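Local atomic coordinates of K5 lyase (PDB entry 2X3H), a protein that probably cleaves the K5 capsule polysaccharide of Escherichia coli by beta-elimination, as a trimeric tail-spike lyase of a bacteriophage. Residues G139-I144 with V168-V173; S176-T181 with G204-Y209; I252-I257 with L279-M284; A233-Q238 with G258-H263. All coordinates share one frame; numbering follows the deposited sequence.

Contact 1: G139-I144 with V168-V173; sequences GRLSNI and VTVSDV
Leu141 meets Val170 and Val173 along the inward side of two parallel strands. Its backbone is held at both ends. Leu141 N donates to Thr169 O at 2.9 Å. Leu141 O accepts from Ser171 N, also at 2.9 Å. The side chain of Leu141 lies beside the two valines, with Leu141 CG 4.3 Å from Val173 CG2. Val173 splits its methyls between two residues of segment 139-144. Its CG1 is turned away from the backbone N (chi1 180°) and comes within 3.5 Å of Ile144 O. Its CG2 lies beside the backbone N, near Leu141 O and the Ile144 side chain.

Gly139 begins the pairing. Its O takes the N-H of Thr169 at 2.9 Å, but the donor stands 44° above the carbonyl plane. On the other face of the sheet, Ser171 OG sits over one face of the Arg140 guanidinium. Arg140 NH1 forms a salt bridge with Asp172 of the second subunit, and Thr169 OG1 is hydrogen-bonded to Arg203 of that subunit.

Asn143 and Asp172 mark the corner where both segments turn. Their amide and carboxylate lie side by side, with planes 21° apart. Water 1 donates to Asn143 OD1 at 2.7 Å and to Asp172 OD2 at 2.6 Å, and accepts from Ser171 OG. Asn143 ND2 is taken by Asp114. Paired strands, stacked corner residues and an apolar inside are typical of successive coils of a parallel beta-helix, here the shaft of a trimeric tail spike.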
# COMPACT_ATOMS: atom_id res chain seq x y z
N GLY A 139 -21.14 -6.84 23.04
CA GLY A 139 -22.13 -7.68 22.38
C GLY A 139 -21.50 -8.51 21.29
O GLY A 139 -20.37 -8.26 20.87
N ARG A 140 -22.24 -9.52 20.84
CA ARG A 140 -21.80 -10.39 19.76
C ARG A 140 -23.03 -10.77 18.94
O ARG A 140 -24.04 -11.18 19.49
CB ARG A 140 -21.16 -11.64 20.36
CG ARG A 140 -20.91 -12.80 19.41
CD ARG A 140 -19.42 -13.00 19.20
NE ARG A 140 -19.12 -14.16 18.36
CZ ARG A 140 -18.00 -14.28 17.66
NH1 ARG A 140 -17.10 -13.30 17.68
NH2 ARG A 140 -17.78 -15.37 16.91
N LEU A 141 -22.96 -10.59 17.62
CA LEU A 141 -24.01 -11.12 16.75
C LEU A 141 -23.27 -11.91 15.69
O LEU A 141 -22.50 -11.32 14.93
CB LEU A 141 -24.80 -9.99 16.11
CG LEU A 141 -25.88 -10.36 15.09
CD1 LEU A 141 -26.99 -11.21 15.68
CD2 LEU A 141 -26.44 -9.05 14.49
N SER A 142 -23.49 -13.22 15.63
CA SER A 142 -22.60 -14.05 14.82
C SER A 142 -23.26 -15.24 14.13
O SER A 142 -24.24 -15.79 14.63
CB SER A 142 -21.42 -14.55 15.67
OG SER A 142 -21.86 -15.42 16.71
N ASN A 143 -22.68 -15.62 12.99
CA ASN A 143 -23.00 -16.89 12.33
C ASN A 143 -24.50 -17.09 12.07
O ASN A 143 -25.08 -18.13 12.41
CB ASN A 143 -22.45 -18.06 13.16
CG ASN A 143 -20.98 -17.88 13.54
OD1 ASN A 143 -20.18 -17.35 12.77
ND2 ASN A 143 -20.62 -18.35 14.73
N ILE A 144 -25.12 -16.10 11.45
CA ILE A 144 -26.57 -16.12 11.29
C ILE A 144 -26.96 -15.36 10.02
O ILE A 144 -26.20 -14.55 9.50
CB ILE A 144 -27.25 -15.50 12.56
CG1 ILE A 144 -28.72 -15.90 12.65
CG2 ILE A 144 -27.06 -13.98 12.60
CD1 ILE A 144 -29.25 -15.88 14.09
N VAL A 168 -19.14 -3.95 20.36
CA VAL A 168 -20.01 -4.97 19.79
C VAL A 168 -19.31 -5.58 18.58
O VAL A 168 -18.77 -4.86 17.74
CB VAL A 168 -21.39 -4.39 19.38
CG1 VAL A 168 -22.27 -5.45 18.72
CG2 VAL A 168 -22.08 -3.77 20.59
N THR A 169 -19.32 -6.90 18.51
CA THR A 169 -18.75 -7.58 17.35
C THR A 169 -19.85 -8.23 16.54
O THR A 169 -20.65 -9.00 17.08
CB THR A 169 -17.71 -8.62 17.79
OG1 THR A 169 -16.59 -7.92 18.35
CG2 THR A 169 -17.24 -9.48 16.63
N VAL A 170 -19.91 -7.91 15.25
CA VAL A 170 -20.87 -8.53 14.35
C VAL A 170 -20.03 -9.31 13.36
O VAL A 170 -19.25 -8.72 12.61
CB VAL A 170 -21.72 -7.49 13.59
CG1 VAL A 170 -22.70 -8.18 12.63
CG2 VAL A 170 -22.49 -6.60 14.58
N SER A 171 -20.18 -10.63 13.33
CA SER A 171 -19.27 -11.43 12.52
C SER A 171 -19.95 -12.58 11.81
O SER A 171 -20.79 -13.30 12.40
CB SER A 171 -18.08 -11.94 13.33
OG SER A 171 -18.50 -12.74 14.41
N ASP A 172 -19.58 -12.76 10.55
CA ASP A 172 -20.11 -13.85 9.74
C ASP A 172 -21.63 -13.84 9.72
O ASP A 172 -22.29 -14.85 10.01
CB ASP A 172 -19.56 -15.16 10.26
CG ASP A 172 -18.08 -15.27 10.00
OD1 ASP A 172 -17.66 -15.01 8.85
OD2 ASP A 172 -17.33 -15.60 10.93
N VAL A 173 -22.17 -12.68 9.35
CA VAL A 173 -23.60 -12.49 9.16
C VAL A 173 -23.95 -12.30 7.69
O VAL A 173 -23.31 -11.52 6.99
CB VAL A 173 -24.14 -11.30 9.98
CG1 VAL A 173 -25.65 -11.13 9.75
CG2 VAL A 173 -23.86 -11.52 11.46
O HOH W 1 -18.14 -15.77 13.44

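Contact 2: S176-T181 with G204-Y209; sequences SNVKGT and GSYSGY
Val178 O is gripped by two donors. Ser207 N gives it a hydrogen bond of 2.9 Å. Water 2 donates to the same oxygen and also bonds Ser207 OG, at 2.6 Å. The Tyr206 CA-H adds a weaker contact. One step back, Val178 N donates to Ser205 O at 3.2 Å. The two backbone bonds make a parallel bridge between Val178 and Tyr206.

Beyond it the Tyr206 side chain takes over. CG is trans to the backbone N (chi1 -171°), and the ring runs along segment 176-181 past Val178 and Lys179. Val178 crosses it at about a right angle, with Val178 CG1 3.8 Å from Tyr206 CD2. The phenol then donates its proton from Tyr206 OH to Gly180 O at 2.6 Å. That oxygen lies at the ring edge, near the ring plane. The bond fixes the tyrosine along the turn. Lys213 NZ gives a second, weak bond to the hydroxyl. Water 3 accepts from Gly180 N at 2.9 Å and donates to Ser207 O, so it bridges the segments. Lys179 CE also packs on Ser207 OG.

The segments lie where the strands 168-178 and 198-206 of the beta-helix run out into loops. Strand 227-234 flanks the second of these strands, and Tyr236, just past its end, brings its ring against Tyr206.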
# COMPACT_ATOMS: atom_id res chain seq x y z
N SER A 176 -30.04 -11.16 3.64
CA SER A 176 -30.68 -11.65 2.42
C SER A 176 -31.99 -10.94 2.12
O SER A 176 -32.62 -10.37 3.03
CB SER A 176 -30.93 -13.16 2.53
OG SER A 176 -31.73 -13.45 3.65
N ASN A 177 -32.38 -10.96 0.84
CA ASN A 177 -33.62 -10.37 0.35
C ASN A 177 -33.73 -8.89 0.71
O ASN A 177 -34.79 -8.40 1.07
CB ASN A 177 -34.82 -11.16 0.87
CG ASN A 177 -36.01 -11.07 -0.06
OD1 ASN A 177 -35.85 -10.99 -1.28
ND2 ASN A 177 -37.22 -11.08 0.51
N VAL A 178 -32.61 -8.19 0.63
CA VAL A 178 -32.57 -6.78 1.03
C VAL A 178 -33.19 -5.92 -0.06
O VAL A 178 -32.88 -6.10 -1.24
CB VAL A 178 -31.11 -6.33 1.27
CG1 VAL A 178 -31.06 -4.99 1.99
CG2 VAL A 178 -30.37 -7.39 2.06
N LYS A 179 -34.07 -5.00 0.34
CA LYS A 179 -34.82 -4.14 -0.59
C LYS A 179 -35.10 -2.75 -0.02
O LYS A 179 -34.88 -2.48 1.17
CB LYS A 179 -36.18 -4.78 -0.95
CG LYS A 179 -36.10 -6.10 -1.68
CD LYS A 179 -37.50 -6.68 -1.93
CE LYS A 179 -37.40 -8.09 -2.49
NZ LYS A 179 -38.73 -8.73 -2.77
N GLY A 180 -35.63 -1.87 -0.88
CA GLY A 180 -36.15 -0.57 -0.45
C GLY A 180 -35.08 0.35 0.08
O GLY A 180 -33.92 0.28 -0.33
N THR A 181 -35.48 1.23 0.99
CA THR A 181 -34.56 2.19 1.56
C THR A 181 -34.18 1.79 2.98
O THR A 181 -34.97 1.15 3.71
CB THR A 181 -35.13 3.62 1.53
OG1 THR A 181 -36.37 3.66 2.25
CG2 THR A 181 -35.38 4.03 0.08
N GLY A 204 -24.12 -9.16 1.87
CA GLY A 204 -25.40 -8.49 1.63
C GLY A 204 -25.80 -8.68 0.18
O GLY A 204 -24.96 -8.54 -0.71
N SER A 205 -27.06 -9.03 -0.06
CA SER A 205 -27.58 -9.18 -1.41
C SER A 205 -28.85 -8.34 -1.60
O SER A 205 -29.90 -8.66 -1.05
CB SER A 205 -27.89 -10.65 -1.70
OG SER A 205 -28.34 -10.81 -3.04
N TYR A 206 -28.72 -7.27 -2.37
CA TYR A 206 -29.81 -6.32 -2.58
C TYR A 206 -30.51 -6.63 -3.90
O TYR A 206 -29.89 -7.14 -4.84
CB TYR A 206 -29.23 -4.90 -2.60
CG TYR A 206 -30.25 -3.78 -2.60
CD1 TYR A 206 -30.65 -3.17 -3.78
CD2 TYR A 206 -30.77 -3.29 -1.40
CE1 TYR A 206 -31.57 -2.14 -3.80
CE2 TYR A 206 -31.69 -2.25 -1.39
CZ TYR A 206 -32.08 -1.67 -2.60
OH TYR A 206 -32.99 -0.63 -2.60
N SER A 207 -31.81 -6.33 -3.97
CA SER A 207 -32.51 -6.37 -5.26
C SER A 207 -33.42 -5.15 -5.43
O SER A 207 -33.82 -4.53 -4.44
CB SER A 207 -33.28 -7.68 -5.47
OG SER A 207 -34.42 -7.76 -4.63
N GLY A 208 -33.71 -4.81 -6.68
CA GLY A 208 -34.46 -3.59 -6.98
C GLY A 208 -33.57 -2.35 -7.03
O GLY A 208 -33.99 -1.26 -6.64
N TYR A 209 -32.36 -2.53 -7.53
CA TYR A 209 -31.44 -1.41 -7.71
C TYR A 209 -32.09 -0.28 -8.50
O TYR A 209 -32.80 -0.52 -9.48
CB TYR A 209 -30.19 -1.88 -8.46
CG TYR A 209 -29.22 -0.76 -8.75
CD1 TYR A 209 -29.38 0.06 -9.86
CD2 TYR A 209 -28.13 -0.54 -7.92
CE1 TYR A 209 -28.50 1.11 -10.12
CE2 TYR A 209 -27.24 0.50 -8.17
CZ TYR A 209 -27.42 1.31 -9.26
OH TYR A 209 -26.52 2.33 -9.49
O HOH W 2 -33.44 -8.70 -2.45
O HOH W 3 -35.63 -2.64 -3.70

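Contact 3: I252-I257 with L279-M284; sequences IVSNVI and LIKGVM
The torsions of Lys281 and Ser254 bring their side chains together. Lys281 CG lies between the backbone N and the carbonyl carbon (chi1 58°), and the chain bends again at chi3. Ser254 OG is trans to its own backbone N (chi1 -171°). Lys281 CE therefore passes alongside Ser254 OG at 3.3 Å. The polar ends serve other chains. Lys281 NZ makes a weak hydrogen bond to Asn255 OD1 of the second subunit. Asn255 ND2 bonds Ser254 OG of the third subunit. The three copies thus interlock through the same few residues.

Both strands belong to adjacent coils of the parallel beta-helix, and they run 5° from exactly parallel. Val253 is held to the neighbouring strand by both its N and its O: its N donates to Leu279 O, and its O accepts from Lys281 N, each at 2.8 Å. Asn255 and Gly282 both have positive phi, which kinks the two strands together. Here consecutive amides of one strand donate to consecutive carbonyls of the other. Asn255 N goes to Lys281 O at 3.1 Å, and Val256 N to Gly282 O at 3.0 Å. Regular pairing resumes with Met284 N to Val256 O.

Apolar side chains pair along the strands. Ile252 and Leu279 lie side by side, with Ile252 CG2 4.1 Å from Leu279 CD2. Ile257 CG1 rests 4.0 Å from Met284 CB. On the opposite face, Val253 packs against Ile280 and contacts Val242 and Leu244 across the coil.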
# COMPACT_ATOMS: atom_id res chain seq x y z
N ILE A 252 -11.00 1.78 10.64
CA ILE A 252 -10.35 1.11 9.52
C ILE A 252 -11.41 0.32 8.76
O ILE A 252 -12.15 -0.44 9.37
CB ILE A 252 -9.24 0.13 9.99
CG1 ILE A 252 -8.18 0.88 10.81
CG2 ILE A 252 -8.60 -0.56 8.77
CD1 ILE A 252 -7.04 -0.00 11.29
N VAL A 253 -11.48 0.52 7.45
CA VAL A 253 -12.37 -0.25 6.58
C VAL A 253 -11.45 -1.02 5.64
O VAL A 253 -10.58 -0.42 5.01
CB VAL A 253 -13.27 0.67 5.73
CG1 VAL A 253 -14.10 -0.17 4.74
CG2 VAL A 253 -14.16 1.54 6.63
N SER A 254 -11.60 -2.34 5.57
CA SER A 254 -10.63 -3.17 4.86
C SER A 254 -11.30 -4.33 4.14
O SER A 254 -12.29 -4.88 4.63
CB SER A 254 -9.57 -3.71 5.82
OG SER A 254 -8.51 -4.34 5.11
N ASN A 255 -10.78 -4.68 2.97
CA ASN A 255 -11.24 -5.88 2.24
C ASN A 255 -12.73 -5.84 1.93
O ASN A 255 -13.52 -6.68 2.41
CB ASN A 255 -10.90 -7.15 3.03
CG ASN A 255 -9.43 -7.52 2.96
OD1 ASN A 255 -8.65 -6.89 2.25
ND2 ASN A 255 -9.06 -8.55 3.69
N VAL A 256 -13.10 -4.87 1.12
CA VAL A 256 -14.50 -4.69 0.74
C VAL A 256 -14.67 -5.02 -0.74
O VAL A 256 -13.98 -4.45 -1.58
CB VAL A 256 -14.93 -3.23 0.99
CG1 VAL A 256 -16.38 -3.00 0.58
CG2 VAL A 256 -14.75 -2.91 2.48
N ILE A 257 -15.58 -5.95 -1.04
CA ILE A 257 -15.96 -6.26 -2.42
C ILE A 257 -17.38 -5.75 -2.66
O ILE A 257 -18.30 -6.12 -1.92
CB ILE A 257 -15.94 -7.78 -2.70
CG1 ILE A 257 -14.57 -8.37 -2.39
CG2 ILE A 257 -16.41 -8.09 -4.13
CD1 ILE A 257 -14.48 -9.88 -2.63
N LEU A 279 -8.95 5.11 7.72
CA LEU A 279 -8.13 4.33 6.80
C LEU A 279 -9.05 3.38 6.05
O LEU A 279 -9.81 2.63 6.65
CB LEU A 279 -7.09 3.52 7.60
CG LEU A 279 -6.28 2.47 6.85
CD1 LEU A 279 -5.46 3.09 5.72
CD2 LEU A 279 -5.36 1.73 7.82
N ILE A 280 -9.00 3.43 4.72
CA ILE A 280 -9.86 2.58 3.89
C ILE A 280 -8.92 1.86 2.93
O ILE A 280 -8.25 2.50 2.13
CB ILE A 280 -10.90 3.42 3.11
CG1 ILE A 280 -11.84 4.12 4.10
CG2 ILE A 280 -11.67 2.54 2.10
CD1 ILE A 280 -12.55 5.34 3.51
N LYS A 281 -8.84 0.54 3.06
CA LYS A 281 -7.78 -0.18 2.35
C LYS A 281 -8.23 -1.53 1.76
O LYS A 281 -8.80 -2.37 2.46
CB LYS A 281 -6.56 -0.37 3.26
CG LYS A 281 -6.87 -1.10 4.54
CD LYS A 281 -5.61 -1.39 5.37
CE LYS A 281 -5.61 -2.84 5.85
NZ LYS A 281 -4.37 -3.21 6.63
N GLY A 282 -7.94 -1.73 0.49
CA GLY A 282 -8.34 -2.96 -0.18
C GLY A 282 -9.80 -2.92 -0.60
O GLY A 282 -10.65 -3.56 0.01
N VAL A 283 -10.09 -2.14 -1.64
CA VAL A 283 -11.44 -2.03 -2.17
C VAL A 283 -11.49 -2.69 -3.55
O VAL A 283 -10.70 -2.35 -4.43
CB VAL A 283 -11.87 -0.55 -2.29
CG1 VAL A 283 -13.27 -0.43 -2.92
CG2 VAL A 283 -11.79 0.15 -0.91
N MET A 284 -12.38 -3.66 -3.71
CA MET A 284 -12.59 -4.34 -4.99
C MET A 284 -13.93 -3.90 -5.54
O MET A 284 -14.98 -4.25 -4.98
CB MET A 284 -12.59 -5.86 -4.79
CG MET A 284 -13.09 -6.63 -6.00
SD MET A 284 -12.04 -6.37 -7.45
CE MET A 284 -10.50 -7.07 -6.85

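Contact 4: A233-Q238 with G258-H263; sequences AKNYPQ and GADCQH
Ala233 and Lys234 pair with Gly258 and Ala259 as parallel strand ends on adjacent coils of the beta-helix. Ala259 N donates to Ala233 O at 2.9 Å. Asn235 N donates to Ala259 O at 2.8 Å. The strands stop here, but the turns stay stacked. Tyr236 O accepts from Gln262 N at 2.9 Å. Cys261 SG lies beside its own backbone N (chi1 -62°), which brings it close to segment 233-238. There it takes a weak, bent bond from Tyr236 N at 3.6 Å. Gln262 CB presses against Pro237 O at 3.3 Å.

Just past the strand ends, Asn235 and Asp260 lie side by side, pointing the same way. The amide and carboxylate planes are only 11° apart, and Asn235 ND2 sits 3.4 Å from Asp260 CB. Lys234 CG lies 4.1 Å from Ala259 CB.

A second shell holds these groups. Lys234 NZ forms a salt bridge with Asp195 of the third subunit. Tyr236 OH bonds Ser184 OG. Gln262 OE1 accepts from Asn212 N, which holds the far end of the glutamine. One polar atom is less well served. Asp260 O is buried with no hydrogen-bond partner in the model, and the Asn235 CA-H points at it with a distance of 3.4 Å from Asn235 CA to Asp260 O.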
# COMPACT_ATOMS: atom_id res chain seq x y z
N ALA A 233 -20.75 -7.22 -0.90
CA ALA A 233 -22.07 -6.64 -1.09
C ALA A 233 -22.44 -6.64 -2.56
O ALA A 233 -21.63 -6.24 -3.39
CB ALA A 233 -22.09 -5.21 -0.54
N LYS A 234 -23.67 -7.05 -2.86
CA LYS A 234 -24.12 -7.13 -4.25
C LYS A 234 -25.33 -6.26 -4.54
O LYS A 234 -26.35 -6.33 -3.84
CB LYS A 234 -24.40 -8.59 -4.62
CG LYS A 234 -23.11 -9.40 -4.63
CD LYS A 234 -23.32 -10.86 -4.89
CE LYS A 234 -21.95 -11.52 -5.10
NZ LYS A 234 -22.04 -12.98 -4.92
N ASN A 235 -25.20 -5.42 -5.57
CA ASN A 235 -26.31 -4.67 -6.15
C ASN A 235 -26.87 -3.54 -5.30
O ASN A 235 -27.99 -3.09 -5.55
CB ASN A 235 -27.48 -5.58 -6.53
CG ASN A 235 -27.06 -6.77 -7.36
OD1 ASN A 235 -27.32 -7.91 -6.97
ND2 ASN A 235 -26.46 -6.52 -8.51
N TYR A 236 -26.11 -3.06 -4.33
CA TYR A 236 -26.61 -1.94 -3.52
C TYR A 236 -26.50 -0.61 -4.26
O TYR A 236 -25.60 -0.40 -5.07
CB TYR A 236 -25.87 -1.84 -2.19
CG TYR A 236 -26.26 -2.88 -1.16
CD1 TYR A 236 -25.70 -4.15 -1.18
CD2 TYR A 236 -27.16 -2.59 -0.13
CE1 TYR A 236 -26.02 -5.10 -0.23
CE2 TYR A 236 -27.50 -3.55 0.83
CZ TYR A 236 -26.93 -4.80 0.77
OH TYR A 236 -27.22 -5.75 1.71
N PRO A 237 -27.45 0.31 -3.99
CA PRO A 237 -27.45 1.60 -4.67
C PRO A 237 -26.57 2.69 -4.03
O PRO A 237 -25.37 2.47 -3.86
CB PRO A 237 -28.94 1.98 -4.70
CG PRO A 237 -29.48 1.37 -3.45
CD PRO A 237 -28.64 0.15 -3.13
N GLN A 238 -27.15 3.84 -3.67
CA GLN A 238 -26.34 5.03 -3.37
C GLN A 238 -25.22 4.80 -2.36
O GLN A 238 -24.08 5.24 -2.57
CB GLN A 238 -27.21 6.17 -2.85
CG GLN A 238 -26.44 7.39 -2.41
CD GLN A 238 -26.04 8.30 -3.54
OE1 GLN A 238 -26.04 9.52 -3.39
NE2 GLN A 238 -25.68 7.71 -4.68
N GLY A 258 -17.55 -4.90 -3.67
CA GLY A 258 -18.88 -4.47 -4.09
C GLY A 258 -19.05 -4.87 -5.53
O GLY A 258 -18.22 -4.51 -6.37
N ALA A 259 -20.09 -5.65 -5.82
CA ALA A 259 -20.41 -6.04 -7.18
C ALA A 259 -21.70 -5.37 -7.65
O ALA A 259 -22.73 -5.44 -6.98
CB ALA A 259 -20.52 -7.57 -7.29
N ASP A 260 -21.62 -4.70 -8.80
CA ASP A 260 -22.77 -4.00 -9.40
C ASP A 260 -23.48 -3.01 -8.45
O ASP A 260 -24.70 -2.81 -8.53
CB ASP A 260 -23.77 -5.03 -9.96
CG ASP A 260 -23.08 -6.07 -10.86
OD1 ASP A 260 -22.56 -5.67 -11.92
OD2 ASP A 260 -23.06 -7.26 -10.50
N CYS A 261 -22.70 -2.39 -7.57
CA CYS A 261 -23.19 -1.33 -6.68
C CYS A 261 -23.05 0.04 -7.33
O CYS A 261 -22.24 0.20 -8.25
CB CYS A 261 -22.37 -1.33 -5.39
SG CYS A 261 -22.48 -2.85 -4.42
N GLN A 262 -23.76 1.05 -6.84
CA GLN A 262 -23.59 2.38 -7.43
C GLN A 262 -22.20 2.92 -7.11
O GLN A 262 -21.49 3.41 -7.99
CB GLN A 262 -24.67 3.37 -6.98
CG GLN A 262 -24.63 4.69 -7.75
CD GLN A 262 -25.80 5.60 -7.40
OE1 GLN A 262 -26.80 5.15 -6.86
NE2 GLN A 262 -25.66 6.90 -7.72
N HIS A 263 -21.85 2.82 -5.82
CA HIS A 263 -20.54 3.16 -5.27
C HIS A 263 -20.16 1.98 -4.37
O HIS A 263 -21.06 1.28 -3.87
CB HIS A 263 -20.62 4.41 -4.39
CG HIS A 263 -21.40 5.56 -4.98
ND1 HIS A 263 -20.93 6.34 -6.02
CD2 HIS A 263 -22.59 6.10 -4.62
CE1 HIS A 263 -21.81 7.29 -6.29
NE2 HIS A 263 -22.83 7.16 -5.46

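All four contacts join neighbouring coils of one beta-helix. Contact 3 is the most deeply buried, with every touching residue enclosed; contacts 1 and 4 are mostly buried and contact 2 partly. Contacts 1 and 3 are strand pairings with apolar side chains packed together, and their polar residues reach other subunits. Contact 4 also reaches the third subunit, through Lys234; no other chain touches contact 2. Contacts 2 and 4 lie at strand ends, where a tyrosine hydroxyl, waters and a cysteine sulfur supplement the backbone bonds. Contacts 1 and 2 share strand 168-178, and contacts 3 and 4 share strand 252-259. Contact 4 touches both contact 2 and contact 3; contact 1 touches neither contact 3 nor contact 4.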